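Local structure of N-acetyltransferase (Staphylococcus aureus subsp. aureus, 4M85) at residues A[37-42]-A[95-100]; A[75-78]-A[83-86]; A[106-111]-A[148-153]. The protein probably transfers an acetyl group from acetyl-CoA to the amino group of a substrate, as other members of the GNAT acetyltransferase family do. One frame throughout, in Å; residues are numbered along the deposited sequence.

In the fold
Interaction 2 is nearest to interaction 3, their centres about 12 Å apart; its centre is about 21 Å from that of interaction 1, and the centres of interactions 1 and 3 are about 25 Å apart. Along the chain, 75-78 and 83-86 are nested inside the loop closed by 37-42 and 95-100; only after that loop closes does interaction 3 begin. Interactions 2 and 3 reach the same mixed sheet, through strands 68-77 and 147-152, and touch where G78 packs on A109 and D111. Interaction 1 instead joins two helices at the periphery. The segments between strands 68-77 and 114-121 are thus held partly to the sheet (interactions 2 and 3) and partly to helix 37-49 (interaction 1).

Interaction 1: residues A[37-42]-A[95-100]; sequences KDMVLD and EEIKQY
The methyl end of M39 carries this contact, pressing on the backbone and side chain of I97 at the same time. Its CE lies 3.5 Å from I97 N and equally close to I97 CB, so the thioether tip is set against the start of that residue. The two side chains run past each other in opposite directions. M39 runs extended about CB-CG (chi2 168°) and then turns about CG-SD (chi3 77°), which brings the methyl onto the helix backbone. A flexible, unbranched methionine suits such a place, since it can span the gap and still shape its tip to the surface it meets.

E96 crosses M39 at about a right angle. Its nearest touch is through E96 CB, 3.8 Å from M39 CE, while E96 OE1 stands 4.2 Å from M39 SD, beside the thioether. E96 is an exposed residue at the border, where a charged end is tolerated.

Deeper in, I97 CD1 comes within 4.1 Å of V40 CG2. Isoleucine suits the double role because it branches at CB: CB meets M39 CE, while the longer branch, anti to the backbone N (chi1 -170°), carries CD1 to V40. Here too the side chains cross nearly perpendicularly, and the beta-branched valine offers a compact, buried surface. No hydrogen bond links the segments, so the join is apolar.

L35 lies against both E96 and I97, and P94 against M39. I97 also meets L31 of helix 30-34, while V40 rests on Y21 of helix 13-26; short helix 95-98 is thereby seated on the group of helices that precedes strand 60-65.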
ATOM      1  N   LYS A  37      -1.064  11.970  14.950  1.00 32.54           N
ATOM      2  CA  LYS A  37      -0.486  10.706  14.485  1.00 34.67           C
ATOM      3  C   LYS A  37      -1.024   9.525  15.247  1.00 33.42           C
ATOM      4  O   LYS A  37      -1.177   8.442  14.692  1.00 30.64           O
ATOM      5  CB  LYS A  37       1.050  10.690  14.660  1.00 38.39           C
ATOM      6  CG  LYS A  37       1.773  11.916  14.106  1.00 43.60           C
ATOM      7  CD  LYS A  37       3.201  11.617  13.640  1.00 47.38           C
ATOM      8  CE  LYS A  37       3.692  12.554  12.530  1.00 47.10           C
ATOM      9  NZ  LYS A  37       3.334  13.982  12.725  1.00 50.96           N
ATOM     10  N   ASP A  38      -1.271   9.736  16.533  1.00 33.99           N
ATOM     11  CA  ASP A  38      -1.760   8.694  17.408  1.00 34.22           C
ATOM     12  C   ASP A  38      -3.075   8.173  16.888  1.00 34.65           C
ATOM     13  O   ASP A  38      -3.312   6.961  16.861  1.00 31.26           O
ATOM     14  CB  ASP A  38      -1.983   9.252  18.818  1.00 38.38           C
ATOM     15  CG  ASP A  38      -2.146   8.163  19.856  1.00 37.32           C
ATOM     16  OD1 ASP A  38      -2.944   8.363  20.790  1.00 41.98           O
ATOM     17  OD2 ASP A  38      -1.476   7.117  19.739  1.00 39.11           O
ATOM     18  N   MET A  39      -3.911   9.114  16.461  1.00 32.00           N
ATOM     19  CA  MET A  39      -5.268   8.819  16.083  1.00 32.82           C
ATOM     20  C   MET A  39      -5.297   8.180  14.707  1.00 29.48           C
ATOM     21  O   MET A  39      -6.041   7.241  14.488  1.00 26.36           O
ATOM     22  CB  MET A  39      -6.098  10.098  16.069  1.00 35.14           C
ATOM     23  CG  MET A  39      -7.542   9.908  16.451  1.00 37.33           C
ATOM     24  SD  MET A  39      -8.285  11.533  16.714  1.00 44.62           S
ATOM     25  CE  MET A  39      -8.516  12.041  15.036  1.00 38.74           C
ATOM     26  N   VAL A  40      -4.469   8.696  13.800  1.00 27.31           N
ATOM     27  CA  VAL A  40      -4.368   8.169  12.443  1.00 25.10           C
ATOM     28  C   VAL A  40      -3.798   6.742  12.455  1.00 24.00           C
ATOM     29  O   VAL A  40      -4.275   5.884  11.743  1.00 22.35           O
ATOM     30  CB  VAL A  40      -3.527   9.096  11.549  1.00 25.18           C
ATOM     31  CG1 VAL A  40      -3.348   8.510  10.146  1.00 24.76           C
ATOM     32  CG2 VAL A  40      -4.162  10.485  11.459  1.00 25.34           C
ATOM     33  N   LEU A  41      -2.797   6.486  13.285  1.00 24.18           N
ATOM     34  CA  LEU A  41      -2.222   5.143  13.404  1.00 24.74           C
ATOM     35  C   LEU A  41      -3.240   4.134  13.916  1.00 24.10           C
ATOM     36  O   LEU A  41      -3.426   3.065  13.324  1.00 23.98           O
ATOM     37  CB  LEU A  41      -0.985   5.157  14.326  1.00 25.56           C
ATOM     38  CG  LEU A  41       0.274   5.787  13.731  1.00 25.96           C
ATOM     39  CD1 LEU A  41       1.393   5.869  14.775  1.00 27.07           C
ATOM     40  CD2 LEU A  41       0.747   4.994  12.513  1.00 26.43           C
ATOM     41  N   ASP A  42      -3.880   4.458  15.038  1.00 22.46           N
ATOM     42  CA  ASP A  42      -4.980   3.647  15.532  1.00 21.68           C
ATOM     43  C   ASP A  42      -5.989   3.331  14.415  1.00 18.66           C
ATOM     44  O   ASP A  42      -6.445   2.201  14.275  1.00 17.80           O
ATOM     45  CB  ASP A  42      -5.692   4.356  16.681  1.00 22.08           C
ATOM     46  CG  ASP A  42      -6.879   3.589  17.167  1.00 22.80           C
ATOM     47  OD1 ASP A  42      -6.697   2.513  17.769  1.00 26.87           O
ATOM     48  OD2 ASP A  42      -8.004   4.051  16.935  1.00 22.34           O
ATOM     49  N   GLU A  95     -14.756  10.925  16.250  1.00 30.71           N
ATOM     50  CA  GLU A  95     -15.502  11.791  15.366  1.00 31.83           C
ATOM     51  C   GLU A  95     -14.567  12.761  14.641  1.00 30.61           C
ATOM     52  O   GLU A  95     -14.823  13.197  13.517  1.00 29.80           O
ATOM     53  CB  GLU A  95     -16.560  12.562  16.182  1.00 35.03           C
ATOM     54  CG  GLU A  95     -17.757  13.014  15.365  1.00 37.08           C
ATOM     55  CD  GLU A  95     -18.547  11.856  14.783  1.00 39.50           C
ATOM     56  OE1 GLU A  95     -18.477  10.728  15.329  1.00 44.34           O
ATOM     57  OE2 GLU A  95     -19.236  12.070  13.764  1.00 44.59           O
ATOM     58  N   GLU A  96     -13.461  13.072  15.285  1.00 30.34           N
ATOM     59  CA  GLU A  96     -12.519  14.029  14.759  1.00 33.35           C
ATOM     60  C   GLU A  96     -11.841  13.535  13.474  1.00 31.98           C
ATOM     61  O   GLU A  96     -11.553  14.332  12.582  1.00 32.36           O
ATOM     62  CB  GLU A  96     -11.476  14.336  15.832  1.00 37.63           C
ATOM     63  CG  GLU A  96     -10.516  15.441  15.456  1.00 42.79           C
ATOM     64  CD  GLU A  96      -9.595  15.796  16.607  1.00 46.05           C
ATOM     65  OE1 GLU A  96      -9.804  15.268  17.723  1.00 48.87           O
ATOM     66  OE2 GLU A  96      -8.663  16.600  16.390  1.00 49.41           O
ATOM     67  N   ILE A  97     -11.575  12.234  13.369  1.00 29.04           N
ATOM     68  CA  ILE A  97     -11.058  11.711  12.115  1.00 27.10           C
ATOM     69  C   ILE A  97     -12.191  11.405  11.132  1.00 26.65           C
ATOM     70  O   ILE A  97     -12.011  11.578   9.925  1.00 23.51           O
ATOM     71  CB  ILE A  97     -10.129  10.498  12.303  1.00 27.84           C
ATOM     72  CG1 ILE A  97      -9.435  10.152  10.981  1.00 27.42           C
ATOM     73  CG2 ILE A  97     -10.885   9.304  12.857  1.00 29.07           C
ATOM     74  CD1 ILE A  97      -8.130   9.430  11.178  1.00 27.91           C
ATOM     75  N   LYS A  98     -13.348  10.970  11.641  1.00 27.24           N
ATOM     76  CA  LYS A  98     -14.491  10.650  10.779  1.00 29.79           C
ATOM     77  C   LYS A  98     -14.939  11.848   9.968  1.00 31.76           C
ATOM     78  O   LYS A  98     -15.466  11.679   8.870  1.00 33.34           O
ATOM     79  CB  LYS A  98     -15.670  10.110  11.594  1.00 31.72           C
ATOM     80  CG  LYS A  98     -15.422   8.727  12.178  1.00 33.91           C
ATOM     81  CD  LYS A  98     -16.593   8.236  13.025  1.00 36.19           C
ATOM     82  CE  LYS A  98     -17.602   7.429  12.231  1.00 36.33           C
ATOM     83  NZ  LYS A  98     -17.131   6.045  11.914  1.00 40.69           N
ATOM     84  N   GLN A  99     -14.730  13.060  10.486  1.00 34.14           N
ATOM     85  CA  GLN A  99     -15.116  14.275   9.751  1.00 36.87           C
ATOM     86  C   GLN A  99     -14.353  14.434   8.422  1.00 35.68           C
ATOM     87  O   GLN A  99     -14.853  15.064   7.485  1.00 32.89           O
ATOM     88  CB  GLN A  99     -14.975  15.527  10.632  1.00 41.15           C
ATOM     89  CG  GLN A  99     -13.540  15.930  10.947  1.00 48.55           C
ATOM     90  CD  GLN A  99     -13.372  16.647  12.292  1.00 53.37           C
ATOM     91  OE1 GLN A  99     -14.324  16.781  13.070  1.00 59.93           O
ATOM     92  NE2 GLN A  99     -12.148  17.106  12.571  1.00 53.09           N
ATOM     93  N   TYR A 100     -13.171  13.829   8.312  1.00 35.04           N
ATOM     94  CA  TYR A 100     -12.389  13.948   7.076  1.00 35.15           C
ATOM     95  C   TYR A 100     -12.892  13.087   5.913  1.00 33.57           C
ATOM     96  O   TYR A 100     -12.460  13.268   4.780  1.00 35.14           O
ATOM     97  CB  TYR A 100     -10.914  13.697   7.360  1.00 37.56           C
ATOM     98  CG  TYR A 100     -10.265  14.910   7.973  1.00 42.48           C
ATOM     99  CD1 TYR A 100     -10.328  15.143   9.349  1.00 47.15           C
ATOM    100  CD2 TYR A 100      -9.633  15.857   7.178  1.00 44.95           C
ATOM    101  CE1 TYR A 100      -9.749  16.272   9.915  1.00 49.89           C
ATOM    102  CE2 TYR A 100      -9.053  16.989   7.733  1.00 49.89           C
ATOM    103  CZ  TYR A 100      -9.110  17.193   9.100  1.00 50.94           C
ATOM    104  OH  TYR A 100      -8.534  18.315   9.653  1.00 56.24           O
TER

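Interaction 2: residues A[75-78]-A[83-86]; sequences SYSG and KYEK
Y76 and Y84 meet because their first torsions send the two rings into one another's path. In Y76, CG sits between the backbone N and the carbonyl carbon (chi1 44°), whereas in Y84 it is placed opposite the carbonyl carbon (chi1 -61°), and the side chains slide past each other in opposite directions. The result is an offset edge-to-face pair, the edge of Y84 toward the face of Y76, with ring centroids 5.4 Å apart and planes at 72°. Y84 CE2 reaches beyond the Y76 ring to Y76 CB, at 3.5 Å, while Y84 CD2 approaches Y76 CD2 to 3.7 Å. Tyrosine suits both places, giving a broad apolar ring for the interface; the Y76 hydroxyl bonds outside the pair, the Y84 hydroxyl to a water shared with the strand.

This contact lays helix 81-86 against the end of strand 68-77, which lies between strands 60-65 and 114-121 in the mixed GNAT sheet. H59 meets both tyrosine rings, making the aromatic group larger than the pair alone.

Y76 OH is hydrogen-bonded to E117 and R54, so its ring is held at the far end as well. The shared water securely accepts a bond from S77 N at 3.0 Å; its contact with Y84 OH is unusually short, 2.5 Å, and little rests on that length. S77 is short, and its OG lies 3.7 Å from Y84 OH.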
ATOM      1  N   SER A  75      -1.893  -5.106  -2.235  1.00 16.10           N
ATOM      2  CA  SER A  75      -2.512  -5.262  -3.540  1.00 15.92           C
ATOM      3  C   SER A  75      -3.902  -5.897  -3.432  1.00 15.88           C
ATOM      4  O   SER A  75      -4.160  -6.636  -2.509  1.00 16.10           O
ATOM      5  CB  SER A  75      -1.640  -6.118  -4.428  1.00 15.97           C
ATOM      6  OG  SER A  75      -1.564  -7.452  -3.953  1.00 15.81           O
ATOM      7  N   TYR A  76      -4.759  -5.594  -4.401  1.00 17.33           N
ATOM      8  CA  TYR A  76      -6.174  -6.038  -4.427  1.00 18.12           C
ATOM      9  C   TYR A  76      -6.768  -5.705  -5.807  1.00 19.18           C
ATOM     10  O   TYR A  76      -6.185  -4.901  -6.561  1.00 18.89           O
ATOM     11  CB  TYR A  76      -6.975  -5.346  -3.314  1.00 17.17           C
ATOM     12  CG  TYR A  76      -6.661  -3.880  -3.200  1.00 18.21           C
ATOM     13  CD1 TYR A  76      -5.813  -3.402  -2.217  1.00 18.25           C
ATOM     14  CD2 TYR A  76      -7.181  -2.967  -4.103  1.00 18.65           C
ATOM     15  CE1 TYR A  76      -5.477  -2.064  -2.139  1.00 18.64           C
ATOM     16  CE2 TYR A  76      -6.862  -1.627  -4.021  1.00 19.71           C
ATOM     17  CZ  TYR A  76      -6.002  -1.182  -3.044  1.00 19.45           C
ATOM     18  OH  TYR A  76      -5.701   0.165  -2.982  1.00 20.65           O
ATOM     19  N   SER A  77      -7.928  -6.283  -6.148  1.00 19.30           N
ATOM     20  CA  SER A  77      -8.489  -6.057  -7.488  1.00 20.57           C
ATOM     21  C   SER A  77      -8.876  -4.621  -7.694  1.00 19.81           C
ATOM     22  O   SER A  77      -9.482  -3.999  -6.818  1.00 19.08           O
ATOM     23  CB  SER A  77      -9.715  -6.959  -7.787  1.00 22.71           C
ATOM     24  OG  SER A  77     -10.657  -6.857  -6.748  1.00 24.29           O
ATOM     25  N   GLY A  78      -8.544  -4.097  -8.867  1.00 19.14           N
ATOM     26  CA  GLY A  78      -8.970  -2.757  -9.249  1.00 20.95           C
ATOM     27  C   GLY A  78     -10.489  -2.612  -9.325  1.00 23.00           C
ATOM     28  O   GLY A  78     -11.040  -1.548  -9.044  1.00 21.91           O
ATOM     29  N   LYS A  83     -14.954  -0.091  -3.357  1.00 24.79           N
ATOM     30  CA  LYS A  83     -15.646  -0.837  -2.308  1.00 24.70           C
ATOM     31  C   LYS A  83     -14.752  -1.050  -1.089  1.00 23.18           C
ATOM     32  O   LYS A  83     -15.197  -0.927   0.068  1.00 22.43           O
ATOM     33  CB  LYS A  83     -16.126  -2.179  -2.820  1.00 26.33           C
ATOM     34  CG  LYS A  83     -16.923  -2.948  -1.782  1.00 27.80           C
ATOM     35  CD  LYS A  83     -17.294  -4.332  -2.279  1.00 30.46           C
ATOM     36  CE  LYS A  83     -16.392  -5.405  -1.699  1.00 32.64           C
ATOM     37  NZ  LYS A  83     -16.213  -6.552  -2.629  1.00 33.58           N
ATOM     38  N   TYR A  84     -13.482  -1.367  -1.337  1.00 21.55           N
ATOM     39  CA  TYR A  84     -12.502  -1.431  -0.244  1.00 19.85           C
ATOM     40  C   TYR A  84     -12.376  -0.087   0.502  1.00 19.95           C
ATOM     41  O   TYR A  84     -12.376  -0.041   1.747  1.00 18.49           O
ATOM     42  CB  TYR A  84     -11.139  -1.905  -0.777  1.00 18.92           C
ATOM     43  CG  TYR A  84     -11.172  -3.290  -1.402  1.00 18.16           C
ATOM     44  CD1 TYR A  84     -11.938  -4.302  -0.852  1.00 17.50           C
ATOM     45  CD2 TYR A  84     -10.436  -3.574  -2.552  1.00 18.74           C
ATOM     46  CE1 TYR A  84     -11.965  -5.564  -1.410  1.00 18.40           C
ATOM     47  CE2 TYR A  84     -10.460  -4.834  -3.124  1.00 18.19           C
ATOM     48  CZ  TYR A  84     -11.223  -5.821  -2.550  1.00 18.63           C
ATOM     49  OH  TYR A  84     -11.271  -7.086  -3.121  1.00 19.86           O
ATOM     50  N   GLU A  85     -12.263   0.991  -0.263  1.00 19.90           N
ATOM     51  CA  GLU A  85     -12.131   2.346   0.292  1.00 20.99           C
ATOM     52  C   GLU A  85     -13.310   2.736   1.190  1.00 21.35           C
ATOM     53  O   GLU A  85     -13.137   3.330   2.231  1.00 19.55           O
ATOM     54  CB  GLU A  85     -12.002   3.364  -0.854  1.00 21.31           C
ATOM     55  CG  GLU A  85     -11.990   4.834  -0.430  1.00 21.28           C
ATOM     56  CD  GLU A  85     -10.813   5.180   0.461  1.00 21.63           C
ATOM     57  OE1 GLU A  85      -9.884   4.360   0.543  1.00 21.28           O
ATOM     58  OE2 GLU A  85     -10.826   6.272   1.075  1.00 20.42           O
ATOM     59  N   LYS A  86     -14.522   2.413   0.746  1.00 23.81           N
ATOM     60  CA  LYS A  86     -15.736   2.733   1.510  1.00 22.88           C
ATOM     61  C   LYS A  86     -15.758   2.012   2.852  1.00 21.73           C
ATOM     62  O   LYS A  86     -16.326   2.514   3.826  1.00 21.42           O
ATOM     63  CB  LYS A  86     -16.975   2.395   0.682  1.00 26.20           C
ATOM     64  CG  LYS A  86     -18.275   2.925   1.239  1.00 29.66           C
ATOM     65  CD  LYS A  86     -19.372   2.777   0.195  1.00 33.45           C
ATOM     66  CE  LYS A  86     -20.763   3.105   0.736  1.00 35.21           C
ATOM     67  NZ  LYS A  86     -20.788   4.425   1.424  1.00 36.77           N
TER
HETATM   68  O   HOH W   1      -9.067  -7.996  -4.018  1.00 30.84           O

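Interaction 3: residues A[106-111]-A[148-153]; sequences VKEAKD and SLNCDI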
ATOM      1  N   VAL A 106      -9.992   8.876  -4.354  1.00 22.35           N
ATOM      2  CA  VAL A 106      -9.674   8.796  -5.771  1.00 21.42           C
ATOM      3  C   VAL A 106      -9.444   7.337  -6.180  1.00 22.33           C
ATOM      4  O   VAL A 106      -8.817   6.553  -5.438  1.00 22.20           O
ATOM      5  CB  VAL A 106      -8.462   9.683  -6.138  1.00 22.69           C
ATOM      6  CG1 VAL A 106      -8.169   9.630  -7.644  1.00 22.61           C
ATOM      7  CG2 VAL A 106      -8.712  11.136  -5.721  1.00 22.49           C
ATOM      8  N   LYS A 107      -9.978   6.989  -7.349  1.00 21.77           N
ATOM      9  CA  LYS A 107      -9.800   5.693  -7.972  1.00 23.61           C
ATOM     10  C   LYS A 107      -8.415   5.700  -8.618  1.00 24.12           C
ATOM     11  O   LYS A 107      -8.205   6.358  -9.636  1.00 24.86           O
ATOM     12  CB  LYS A 107     -10.898   5.456  -9.037  1.00 23.99           C
ATOM     13  CG  LYS A 107     -11.060   4.012  -9.500  1.00 25.35           C
ATOM     14  CD  LYS A 107     -12.228   3.880 -10.479  1.00 26.25           C
ATOM     15  CE  LYS A 107     -12.467   2.438 -10.921  1.00 27.22           C
ATOM     16  NZ  LYS A 107     -11.585   2.027 -12.047  1.00 28.22           N
ATOM     17  N   GLU A 108      -7.473   4.972  -8.018  1.00 24.28           N
ATOM     18  CA  GLU A 108      -6.079   4.952  -8.484  1.00 24.69           C
ATOM     19  C   GLU A 108      -5.834   3.926  -9.602  1.00 23.60           C
ATOM     20  O   GLU A 108      -4.872   4.055 -10.333  1.00 23.14           O
ATOM     21  CB  GLU A 108      -5.105   4.698  -7.298  1.00 25.71           C
ATOM     22  CG  GLU A 108      -5.250   5.654  -6.107  1.00 26.05           C
ATOM     23  CD  GLU A 108      -4.267   5.379  -4.964  1.00 29.25           C
ATOM     24  OE1 GLU A 108      -3.282   4.631  -5.168  1.00 30.12           O
ATOM     25  OE2 GLU A 108      -4.470   5.896  -3.843  1.00 27.33           O
ATOM     26  N   ALA A 109      -6.712   2.928  -9.731  1.00 23.69           N
ATOM     27  CA  ALA A 109      -6.494   1.791 -10.621  1.00 23.73           C
ATOM     28  C   ALA A 109      -7.605   1.612 -11.644  1.00 25.67           C
ATOM     29  O   ALA A 109      -8.526   2.409 -11.720  1.00 26.45           O
ATOM     30  CB  ALA A 109      -6.331   0.530  -9.805  1.00 23.13           C
ATOM     31  N   LYS A 110      -7.515   0.553 -12.434  1.00 27.53           N
ATOM     32  CA  LYS A 110      -8.490   0.300 -13.478  1.00 30.22           C
ATOM     33  C   LYS A 110      -9.118  -1.062 -13.233  1.00 31.16           C
ATOM     34  O   LYS A 110      -8.532  -1.919 -12.567  1.00 32.64           O
ATOM     35  CB  LYS A 110      -7.819   0.362 -14.845  1.00 31.92           C
ATOM     36  CG  LYS A 110      -7.497   1.770 -15.308  1.00 33.69           C
ATOM     37  CD  LYS A 110      -6.796   1.739 -16.649  1.00 36.48           C
ATOM     38  CE  LYS A 110      -6.079   3.048 -16.952  1.00 39.91           C
ATOM     39  NZ  LYS A 110      -5.175   2.913 -18.135  1.00 41.05           N
ATOM     40  N   ASP A 111     -10.315  -1.259 -13.768  1.00 31.45           N
ATOM     41  CA  ASP A 111     -11.126  -2.406 -13.404  1.00 31.19           C
ATOM     42  C   ASP A 111     -10.564  -3.736 -13.872  1.00 30.16           C
ATOM     43  O   ASP A 111     -10.886  -4.769 -13.283  1.00 31.69           O
ATOM     44  CB  ASP A 111     -12.549  -2.232 -13.938  1.00 34.56           C
ATOM     45  CG  ASP A 111     -13.226  -0.968 -13.414  1.00 33.83           C
ATOM     46  OD1 ASP A 111     -12.943  -0.546 -12.274  1.00 34.26           O
ATOM     47  OD2 ASP A 111     -14.040  -0.392 -14.148  1.00 36.03           O
ATOM     48  N   SER A 148      -0.994  -3.874 -11.895  1.00 19.07           N
ATOM     49  CA  SER A 148      -0.682  -2.467 -12.120  1.00 18.73           C
ATOM     50  C   SER A 148      -0.123  -1.771 -10.879  1.00 19.19           C
ATOM     51  O   SER A 148      -0.289  -2.239  -9.758  1.00 19.07           O
ATOM     52  CB  SER A 148      -1.918  -1.716 -12.625  1.00 18.19           C
ATOM     53  OG  SER A 148      -2.878  -1.540 -11.613  1.00 18.49           O
ATOM     54  N   LEU A 149       0.553  -0.646 -11.109  1.00 19.71           N
ATOM     55  CA  LEU A 149       1.014   0.212 -10.038  1.00 19.30           C
ATOM     56  C   LEU A 149       1.230   1.624 -10.530  1.00 19.25           C
ATOM     57  O   LEU A 149       1.256   1.878 -11.741  1.00 18.14           O
ATOM     58  CB  LEU A 149       2.262  -0.338  -9.350  1.00 19.54           C
ATOM     59  CG  LEU A 149       3.576  -0.490 -10.086  1.00 20.80           C
ATOM     60  CD1 LEU A 149       4.239   0.864 -10.337  1.00 21.23           C
ATOM     61  CD2 LEU A 149       4.512  -1.402  -9.287  1.00 21.62           C
ATOM     62  N   ASN A 150       1.363   2.529  -9.573  1.00 18.31           N
ATOM     63  CA  ASN A 150       1.565   3.940  -9.841  1.00 18.74           C
ATOM     64  C   ASN A 150       2.868   4.452  -9.237  1.00 18.82           C
ATOM     65  O   ASN A 150       3.039   4.463  -8.034  1.00 18.89           O
ATOM     66  CB  ASN A 150       0.378   4.709  -9.284  1.00 19.35           C
ATOM     67  CG  ASN A 150      -0.873   4.525 -10.116  1.00 18.47           C
ATOM     68  OD1 ASN A 150      -0.823   4.548 -11.346  1.00 19.87           O
ATOM     69  ND2 ASN A 150      -2.014   4.371  -9.450  1.00 19.24           N
ATOM     70  N   CYS A 151       3.791   4.878 -10.087  1.00 19.35           N
ATOM     71  CA  CYS A 151       5.154   5.240  -9.658  1.00 18.85           C
ATOM     72  C   CYS A 151       5.336   6.744  -9.740  1.00 18.82           C
ATOM     73  O   CYS A 151       5.243   7.324 -10.818  1.00 18.31           O
ATOM     74  CB  CYS A 151       6.173   4.567 -10.582  1.00 19.13           C
ATOM     75  SG  CYS A 151       7.921   4.834 -10.168  1.00 19.61           S
ATOM     76  N   ASP A 152       5.638   7.364  -8.617  1.00 18.90           N
ATOM     77  CA  ASP A 152       6.022   8.783  -8.587  1.00 20.80           C
ATOM     78  C   ASP A 152       6.998   9.107  -9.735  1.00 20.86           C
ATOM     79  O   ASP A 152       8.059   8.512  -9.844  1.00 18.02           O
ATOM     80  CB  ASP A 152       6.655   9.120  -7.229  1.00 23.05           C
ATOM     81  CG  ASP A 152       7.233  10.570  -7.161  1.00 26.67           C
ATOM     82  OD1 ASP A 152       6.830  11.455  -7.954  1.00 25.21           O
ATOM     83  OD2 ASP A 152       8.111  10.798  -6.306  1.00 31.42           O
ATOM     84  N   ILE A 153       6.630  10.076 -10.577  1.00 23.04           N
ATOM     85  CA  ILE A 153       7.445  10.448 -11.727  1.00 23.78           C
ATOM     86  C   ILE A 153       8.826  10.980 -11.328  1.00 27.25           C
ATOM     87  O   ILE A 153       9.735  11.021 -12.157  1.00 29.27           O
ATOM     88  CB  ILE A 153       6.735  11.458 -12.668  1.00 24.07           C
ATOM     89  CG1 ILE A 153       6.574  12.831 -12.011  1.00 24.35           C
ATOM     90  CG2 ILE A 153       5.379  10.922 -13.123  1.00 22.37           C
ATOM     91  CD1 ILE A 153       6.389  13.911 -13.046  1.00 24.57           C
TER
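N150 reaches from strand 147-152 to the backbone of E108, bringing a side-chain amide to a loop that has no regular structure. From its CB, which heads toward the loop, the chain turns so that CG stands opposite the carbonyl carbon (chi1 -73°). N150 CG is 4.0 Å from E108 O, and ND2 beyond it closes to 3.0 Å, donating in a fairly straight bond with an N-H...O angle of 161°. The acceptor lies in the amide plane of N150, but relative to the E108 carbonyl plane the donor stands 40° above it. N150 ND2 also bonds to Y115 OH, while N150 OD1 accepts a bond from H182 ND1. With partners at both ends, the amide is fixed against flipping; asparagine suits the place because it combines donor and acceptor in one short side chain.

Beside it, A109 CB lies 4.4 Å from S148 OG, whose hydrogen bond goes to E113. The loop also braces itself, K107 NZ forming a salt bridge to D111 OD1 at 2.9 Å and donating to A109 O as well.

Strands 114-121 and 147-152 are the parallel pair of the GNAT sheet. The S148 backbone bonds to Y114 and I116; beyond it N150 reaches Y115 by its side chain, consistent with the divergence of these strands where GNAT enzymes usually bind acetyl-CoA.

E108 turns its carboxylate to Y115 too, and E81 receives the backbone N-H groups of E108 and A109. The loop is thus laid across strands 114-121 and 147-152, with I173 and L175 of strand 168-175 beside N150.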